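Local coordinates for protein carboxylesterase (Est-2) (Archaeoglobus fulgidus, PDB 5FRD) that probably hydrolyses carboxylic esters as an alpha/beta hydrolase, and binds coenzyme A near its active site, at residues A[196-201]-A[220-225]. Sequence-based numbering, arbitrary orientation.
Sequences VGEEDK and LVVIPG
Val196 and Val222 are paired in parallel on adjacent strands, and Gly197 pairs with Ile223 one step on. Three backbone hydrogen bonds join the two segments. Val196 N donates to Val221 O at 3.1 Å, and Ile223 N donates to Val196 O at 2.9 Å. Val196 O also meets the CA-H of Val222, so two donors of the neighbouring strand converge on one carbonyl. The third bond, Glu198 N to Ile223 O, is 2.9 Å long and straight at hydrogen (167°). Its donor stands well above the carbonyl plane, where the chain leaves the strand for the type I turn from Gly197 to Asp200.

The side chains of Val196 and Val222 share one face of the sheet. They run side by side and point the same way, with Val196 CG1 4.1 Å from Val222 CG2. Van der Waals contacts of Glu198 lie beside this pair. Val222 CG1 is anti to its backbone N (chi1 179°) and meets Glu198 CA at 3.7 Å. It also touches CB of Glu198, whose side chain crosses Val222 at about a right angle. The extended Glu198 chain then brings OE1 against Pro224, 3.7 Å from Pro224 CB.

One water joins the two glutamate carboxylates to the Gly225 backbone. It accepts from Gly225 N at 2.7 Å. In the conformer given for Glu199, it donates to Glu199 OE2 at 3.0 Å, and it makes a weak bond to Glu198 OE2.

The turn presents Asp200, whose OD2 is hydrogen-bonded to His228 ND1 and Thr203 OG1. This is consistent with the acid of the Ser-His-Asp triad of alpha/beta hydrolases. Strands 192-197 and 218-223 belong to a beta-alpha-beta unit, the latter strand outermost in the sheet. The connecting helix 205-214 packs on the valine face, with His208 against Val196 and Leu205 against Val222.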
loop_
_atom_site.group_PDB
_atom_site.type_symbol
_atom_site.label_atom_id
_atom_site.label_comp_id
_atom_site.label_asym_id
_atom_site.label_seq_id
_atom_site.Cartn_x
_atom_site.Cartn_y
_atom_site.Cartn_z
ATOM N N VAL A 196 -7.633 7.951 3.978
ATOM C CA VAL A 196 -6.598 8.359 4.908
ATOM C C VAL A 196 -7.193 8.374 6.299
ATOM O O VAL A 196 -8.363 8.703 6.470
ATOM C CB VAL A 196 -5.992 9.733 4.506
ATOM C CG1 VAL A 196 -7.040 10.829 4.511
ATOM C CG2 VAL A 196 -4.806 10.117 5.368
ATOM N N GLY A 197 -6.402 7.977 7.282
ATOM C CA GLY A 197 -6.780 8.149 8.668
ATOM C C GLY A 197 -6.708 9.623 9.016
ATOM O O GLY A 197 -5.749 10.307 8.631
ATOM N N GLU A 198 -7.682 10.085 9.795
ATOM C CA GLU A 198 -7.756 11.517 10.151
ATOM C C GLU A 198 -6.483 12.039 10.814
ATOM O O GLU A 198 -6.130 13.196 10.590
ATOM C CB GLU A 198 -8.974 11.713 11.043
ATOM C CG GLU A 198 -9.298 13.166 11.373
ATOM C CD GLU A 198 -10.579 13.278 12.184
ATOM O OE1 GLU A 198 -11.622 12.767 11.719
ATOM O OE2 GLU A 198 -10.539 13.893 13.271
ATOM N N GLU A 199 -5.778 11.183 11.563
ATOM C CA GLU A 199 -4.604 11.585 12.338
ATOM C C GLU A 199 -3.270 11.315 11.631
ATOM O O GLU A 199 -2.223 11.542 12.193
ATOM C CB GLU A 199 -4.627 10.874 13.697
ATOM C CG GLU A 199 -5.920 11.147 14.450
ATOM C CD GLU A 199 -5.957 10.599 15.864
ATOM O OE1 GLU A 199 -4.884 10.456 16.492
ATOM O OE2 GLU A 199 -7.084 10.337 16.345
ATOM N N ASP A 200 -3.297 10.840 10.381
ATOM C CA ASP A 200 -2.062 10.437 9.691
ATOM C C ASP A 200 -1.101 11.623 9.526
ATOM O O ASP A 200 -1.466 12.635 8.903
ATOM C CB ASP A 200 -2.451 9.862 8.302
ATOM C CG ASP A 200 -1.300 9.185 7.568
ATOM O OD1 ASP A 200 -0.122 9.450 7.833
ATOM O OD2 ASP A 200 -1.617 8.366 6.665
ATOM N N LYS A 201 0.127 11.492 10.036
ATOM C CA LYS A 201 1.143 12.537 9.902
ATOM C C LYS A 201 2.251 12.184 8.920
ATOM O O LYS A 201 3.062 13.036 8.556
ATOM C CB LYS A 201 1.720 12.890 11.277
ATOM C CG LYS A 201 0.668 13.509 12.188
ATOM C CD LYS A 201 1.227 14.270 13.356
ATOM C CE LYS A 201 1.402 15.765 13.138
ATOM N NZ LYS A 201 2.486 16.307 14.003
ATOM N N LEU A 220 -13.117 10.605 -1.705
ATOM C CA LEU A 220 -12.230 10.715 -0.555
ATOM C C LEU A 220 -12.953 10.267 0.684
ATOM O O LEU A 220 -14.078 10.714 0.936
ATOM C CB LEU A 220 -11.773 12.150 -0.415
ATOM C CG LEU A 220 -10.945 12.489 0.814
ATOM C CD1 LEU A 220 -9.596 11.767 0.807
ATOM C CD2 LEU A 220 -10.738 13.997 0.871
ATOM N N VAL A 221 -12.324 9.400 1.484
ATOM C CA VAL A 221 -12.840 8.923 2.752
ATOM C C VAL A 221 -11.776 9.130 3.800
ATOM O O VAL A 221 -10.689 8.523 3.738
ATOM C CB VAL A 221 -13.223 7.431 2.686
ATOM C CG1 VAL A 221 -13.686 6.931 4.043
ATOM C CG2 VAL A 221 -14.330 7.232 1.656
ATOM N N VAL A 222 -12.064 9.995 4.752
ATOM C CA VAL A 222 -11.213 10.233 5.893
ATOM C C VAL A 222 -11.828 9.422 7.024
ATOM O O VAL A 222 -13.022 9.541 7.313
ATOM C CB VAL A 222 -11.156 11.733 6.253
ATOM C CG1 VAL A 222 -10.285 11.972 7.475
ATOM C CG2 VAL A 222 -10.679 12.538 5.054
ATOM N N ILE A 223 -11.010 8.597 7.679
ATOM C CA ILE A 223 -11.494 7.706 8.743
ATOM C C ILE A 223 -11.091 8.245 10.096
ATOM O O ILE A 223 -9.916 8.307 10.436
ATOM C CB ILE A 223 -10.985 6.264 8.554
ATOM C CG1 ILE A 223 -11.538 5.765 7.209
ATOM C CG2 ILE A 223 -11.421 5.369 9.728
ATOM C CD1 ILE A 223 -11.329 4.314 6.868
ATOM N N PRO A 224 -12.087 8.639 10.909
ATOM C CA PRO A 224 -11.731 9.150 12.229
ATOM C C PRO A 224 -11.064 8.149 13.166
ATOM O O PRO A 224 -11.345 6.962 13.074
ATOM C CB PRO A 224 -13.095 9.569 12.809
ATOM C CG PRO A 224 -14.011 9.691 11.667
ATOM C CD PRO A 224 -13.539 8.722 10.639
ATOM N N GLY A 225 -10.201 8.634 14.061
ATOM C CA GLY A 225 -9.571 7.794 15.066
ATOM C C GLY A 225 -8.504 6.836 14.570
ATOM O O GLY A 225 -8.080 5.930 15.287
HETATM O O HOH W 1 -9.476 11.175 14.800
#